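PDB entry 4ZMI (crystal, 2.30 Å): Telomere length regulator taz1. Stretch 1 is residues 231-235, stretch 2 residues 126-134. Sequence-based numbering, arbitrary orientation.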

ATOM      1  N   VAL A 231      -5.530   8.702 -10.735  1.00105.15           N
ATOM      2  CA  VAL A 231      -4.275   9.005 -11.419  1.00 95.49           C
ATOM      3  C   VAL A 231      -3.956   7.917 -12.454  1.00 97.30           C
ATOM      4  O   VAL A 231      -4.082   6.731 -12.165  1.00 97.36           O
ATOM      5  CB  VAL A 231      -3.116   9.109 -10.412  1.00 77.46           C
ATOM      6  CG1 VAL A 231      -1.773   9.075 -11.124  1.00 72.30           C
ATOM      7  CG2 VAL A 231      -3.249  10.366  -9.594  1.00 73.78           C
ATOM      8  N   ARG A 232      -3.561   8.315 -13.659  1.00101.23           N
ATOM      9  CA  ARG A 232      -3.181   7.339 -14.681  1.00112.30           C
ATOM     10  C   ARG A 232      -1.739   6.874 -14.493  1.00119.34           C
ATOM     11  O   ARG A 232      -0.793   7.585 -14.835  1.00125.49           O
ATOM     12  CB  ARG A 232      -3.392   7.895 -16.092  1.00113.02           C
ATOM     13  CG  ARG A 232      -4.404   7.108 -16.898  1.00115.55           C
ATOM     14  CD  ARG A 232      -4.741   7.802 -18.203  1.00124.19           C
ATOM     15  NE  ARG A 232      -5.722   7.040 -18.974  1.00130.95           N
ATOM     16  CZ  ARG A 232      -6.381   7.508 -20.031  1.00139.28           C
ATOM     17  NH1 ARG A 232      -6.176   8.751 -20.453  1.00143.18           N
ATOM     18  NH2 ARG A 232      -7.253   6.732 -20.665  1.00140.63           N
ATOM     19  N   ARG A 233      -1.576   5.674 -13.944  1.00114.59           N
ATOM     20  CA  ARG A 233      -0.245   5.186 -13.617  1.00110.24           C
ATOM     21  C   ARG A 233       0.407   4.441 -14.774  1.00108.18           C
ATOM     22  O   ARG A 233       1.604   4.598 -15.024  1.00112.65           O
ATOM     23  CB  ARG A 233      -0.270   4.323 -12.355  1.00109.95           C
ATOM     24  CG  ARG A 233       0.101   5.075 -11.083  1.00108.68           C
ATOM     25  CD  ARG A 233       1.463   5.742 -11.197  1.00112.25           C
ATOM     26  NE  ARG A 233       1.776   6.552 -10.018  1.00124.38           N
ATOM     27  CZ  ARG A 233       1.889   7.881 -10.017  1.00129.40           C
ATOM     28  NH1 ARG A 233       1.733   8.564 -11.143  1.00139.41           N
ATOM     29  NH2 ARG A 233       2.170   8.530  -8.892  1.00119.44           N
ATOM     30  N   LEU A 234      -0.378   3.643 -15.488  1.00100.45           N
ATOM     31  CA  LEU A 234       0.170   2.898 -16.617  1.00 97.20           C
ATOM     32  C   LEU A 234       0.568   3.834 -17.761  1.00 99.78           C
ATOM     33  O   LEU A 234      -0.262   4.254 -18.561  1.00 98.86           O
ATOM     34  CB  LEU A 234      -0.782   1.782 -17.052  1.00 90.51           C
ATOM     35  CG  LEU A 234      -1.001   0.788 -15.896  1.00 84.33           C
ATOM     36  CD1 LEU A 234      -1.967  -0.328 -16.247  1.00 87.67           C
ATOM     37  CD2 LEU A 234       0.320   0.205 -15.387  1.00 71.34           C
ATOM     38  N   GLU A 235       1.860   4.156 -17.796  1.00101.13           N
ATOM     39  CA  GLU A 235       2.436   5.154 -18.692  1.00 97.11           C
ATOM     40  C   GLU A 235       1.672   6.483 -18.673  1.00105.07           C
ATOM     41  O   GLU A 235       0.667   6.658 -19.365  1.00108.53           O
ATOM     42  CB  GLU A 235       2.558   4.612 -20.108  1.00100.10           C
ATOM     43  CG  GLU A 235       3.323   5.528 -21.049  1.00115.15           C
ATOM     44  CD  GLU A 235       4.824   5.350 -20.958  1.00119.27           C
ATOM     45  OE1 GLU A 235       5.265   4.283 -20.494  1.00117.06           O
ATOM     46  OE2 GLU A 235       5.564   6.273 -21.363  1.00123.29           O
TER
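Stretch 2 126-134: DALLSADEE

A single long side chain can join two chain segments that share no backbone hydrogen bond. In Taz1, residues 126-130 form the last part of a helix; Ala-131 is the first residue to leave helical phi/psi, and the chain runs on through Glu-134 as loop or turn. Against this exit lies the 231-235 segment, itself without regular helix or strand. The backbones stay well apart, the nearest CA pair being Arg-233 and Ser-130 at 7.1 Å, and Arg-233 spans the gap.

The CA-to-CB bond of Arg-233 points sideways, so its approach depends on the torsions that follow. Chi1 lies between wells at -97°, chi2 is m and chi3 is t; together they carry the guanidinium to the helix end. There Arg-233 NE comes within 3.3 Å of Ser-130 CB, and Arg-233 NH2 lies 3.7 Å from Ala-131 CB. Ser-130 C and Ala-131 CA lie over one face of the guanidinium, so the group packs against backbone atoms where the helix ends. The CA-to-CB bond of Ser-130 points toward the other segment, yet in its m rotamer Ser-130 OG turns back to donate to Asp-126 O at 2.9 Å, one turn earlier in the helix. Arg-233 NH2 also lies 3.9 Å from Ala-127 O, too far for a hydrogen bond; that carbonyl already accepts from Ala-131 N at 3.2 Å.

Charge is matched beyond the helix. The CA-to-CB bond of Glu-133 points toward the 231-235 segment, with chi1 m and chi2 between wells at 124°, and Glu-133 OE1 forms a salt bridge with Arg-233 NH1 at 3.3 Å. The other carboxylate oxygen, Glu-133 OE2, lies 3.7 Å from Glu-235 C. Arg-232, by contrast, sends the end of its side chain away.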

ATOM      1  N   ASP A 126       5.358   2.001  -3.915  1.00 53.22           N
ATOM      2  CA  ASP A 126       5.051   1.784  -5.327  1.00 50.72           C
ATOM      3  C   ASP A 126       4.716   3.113  -5.978  1.00 54.90           C
ATOM      4  O   ASP A 126       5.234   3.435  -7.039  1.00 58.53           O
ATOM      5  CB  ASP A 126       3.896   0.813  -5.497  1.00 50.31           C
ATOM      6  CG  ASP A 126       3.614   0.497  -6.956  1.00 58.20           C
ATOM      7  OD1 ASP A 126       4.563   0.138  -7.691  1.00 56.49           O
ATOM      8  OD2 ASP A 126       2.437   0.617  -7.367  1.00 58.41           O
ATOM      9  N   ALA A 127       3.871   3.899  -5.319  1.00 50.35           N
ATOM     10  CA  ALA A 127       3.564   5.253  -5.786  1.00 49.56           C
ATOM     11  C   ALA A 127       4.829   6.070  -5.923  1.00 57.04           C
ATOM     12  O   ALA A 127       5.047   6.731  -6.936  1.00 65.00           O
ATOM     13  CB  ALA A 127       2.591   5.950  -4.832  1.00 45.84           C
ATOM     14  N   LEU A 128       5.684   6.012  -4.914  1.00 55.83           N
ATOM     15  CA  LEU A 128       6.928   6.766  -4.973  1.00 54.02           C
ATOM     16  C   LEU A 128       7.831   6.327  -6.115  1.00 53.68           C
ATOM     17  O   LEU A 128       8.612   7.124  -6.636  1.00 55.59           O
ATOM     18  CB  LEU A 128       7.685   6.660  -3.652  1.00 55.02           C
ATOM     19  CG  LEU A 128       7.096   7.395  -2.442  1.00 56.46           C
ATOM     20  CD1 LEU A 128       8.002   7.210  -1.229  1.00 48.91           C
ATOM     21  CD2 LEU A 128       6.920   8.880  -2.746  1.00 56.60           C
ATOM     22  N   LEU A 129       7.744   5.054  -6.492  1.00 53.80           N
ATOM     23  CA  LEU A 129       8.615   4.511  -7.534  1.00 59.93           C
ATOM     24  C   LEU A 129       8.034   4.802  -8.904  1.00 61.03           C
ATOM     25  O   LEU A 129       8.752   4.883  -9.881  1.00 61.03           O
ATOM     26  CB  LEU A 129       8.791   3.002  -7.367  1.00 52.84           C
ATOM     27  CG  LEU A 129       9.709   2.572  -6.228  1.00 51.49           C
ATOM     28  CD1 LEU A 129       9.403   1.140  -5.832  1.00 51.18           C
ATOM     29  CD2 LEU A 129      11.149   2.701  -6.639  1.00 49.10           C
ATOM     30  N   SER A 130       6.719   4.956  -8.956  1.00 59.04           N
ATOM     31  CA  SER A 130       6.014   5.096 -10.216  1.00 65.43           C
ATOM     32  C   SER A 130       6.153   6.491 -10.782  1.00 77.68           C
ATOM     33  O   SER A 130       6.330   6.669 -11.978  1.00 82.48           O
ATOM     34  CB  SER A 130       4.538   4.826  -9.996  1.00 58.15           C
ATOM     35  OG  SER A 130       4.334   3.461  -9.746  1.00 69.44           O
ATOM     36  N   ALA A 131       6.044   7.487  -9.916  1.00 75.95           N
ATOM     37  CA  ALA A 131       5.981   8.857 -10.385  1.00 88.29           C
ATOM     38  C   ALA A 131       7.262   9.338 -11.062  1.00 96.69           C
ATOM     39  O   ALA A 131       8.308   9.465 -10.429  1.00 95.55           O
ATOM     40  CB  ALA A 131       5.608   9.785  -9.249  1.00 86.12           C
ATOM     41  N   ASP A 132       7.173   9.573 -12.364  1.00107.28           N
ATOM     42  CA  ASP A 132       8.103  10.468 -13.038  1.00116.67           C
ATOM     43  C   ASP A 132       7.317  11.746 -13.234  1.00123.80           C
ATOM     44  O   ASP A 132       7.778  12.849 -12.928  1.00116.57           O
ATOM     45  CB  ASP A 132       8.575   9.911 -14.392  1.00111.72           C
ATOM     46  CG  ASP A 132       7.529   9.088 -15.088  1.00110.24           C
ATOM     47  OD1 ASP A 132       7.886   8.052 -15.700  1.00104.84           O
ATOM     48  OD2 ASP A 132       6.352   9.485 -15.033  1.00112.98           O
ATOM     49  N   GLU A 133       6.093  11.540 -13.712  1.00136.88           N
ATOM     50  CA  GLU A 133       5.135  12.587 -14.033  1.00146.24           C
ATOM     51  C   GLU A 133       5.084  13.692 -12.971  1.00145.21           C
ATOM     52  O   GLU A 133       5.342  13.452 -11.786  1.00138.98           O
ATOM     53  CB  GLU A 133       3.743  11.958 -14.264  1.00149.16           C
ATOM     54  CG  GLU A 133       3.644  11.002 -15.486  1.00138.75           C
ATOM     55  CD  GLU A 133       3.129   9.585 -15.152  1.00132.58           C
ATOM     56  OE1 GLU A 133       3.339   9.113 -14.015  1.00128.47           O
ATOM     57  OE2 GLU A 133       2.522   8.934 -16.036  1.00128.49           O
ATOM     58  N   GLU A 134       4.778  14.905 -13.415  1.00148.77           N
ATOM     59  CA  GLU A 134       4.677  16.046 -12.517  1.00154.31           C
ATOM     60  C   GLU A 134       3.440  15.913 -11.616  1.00155.32           C
ATOM     61  O   GLU A 134       2.307  15.999 -12.097  1.00156.09           O
ATOM     62  CB  GLU A 134       4.620  17.342 -13.338  1.00161.97           C
ATOM     63  CG  GLU A 134       4.719  18.635 -12.528  1.00165.81           C
ATOM     64  CD  GLU A 134       6.151  19.037 -12.208  1.00166.51           C
ATOM     65  OE1 GLU A 134       7.030  18.149 -12.140  1.00165.15           O
ATOM     66  OE2 GLU A 134       6.396  20.251 -12.027  1.00167.78           O
TER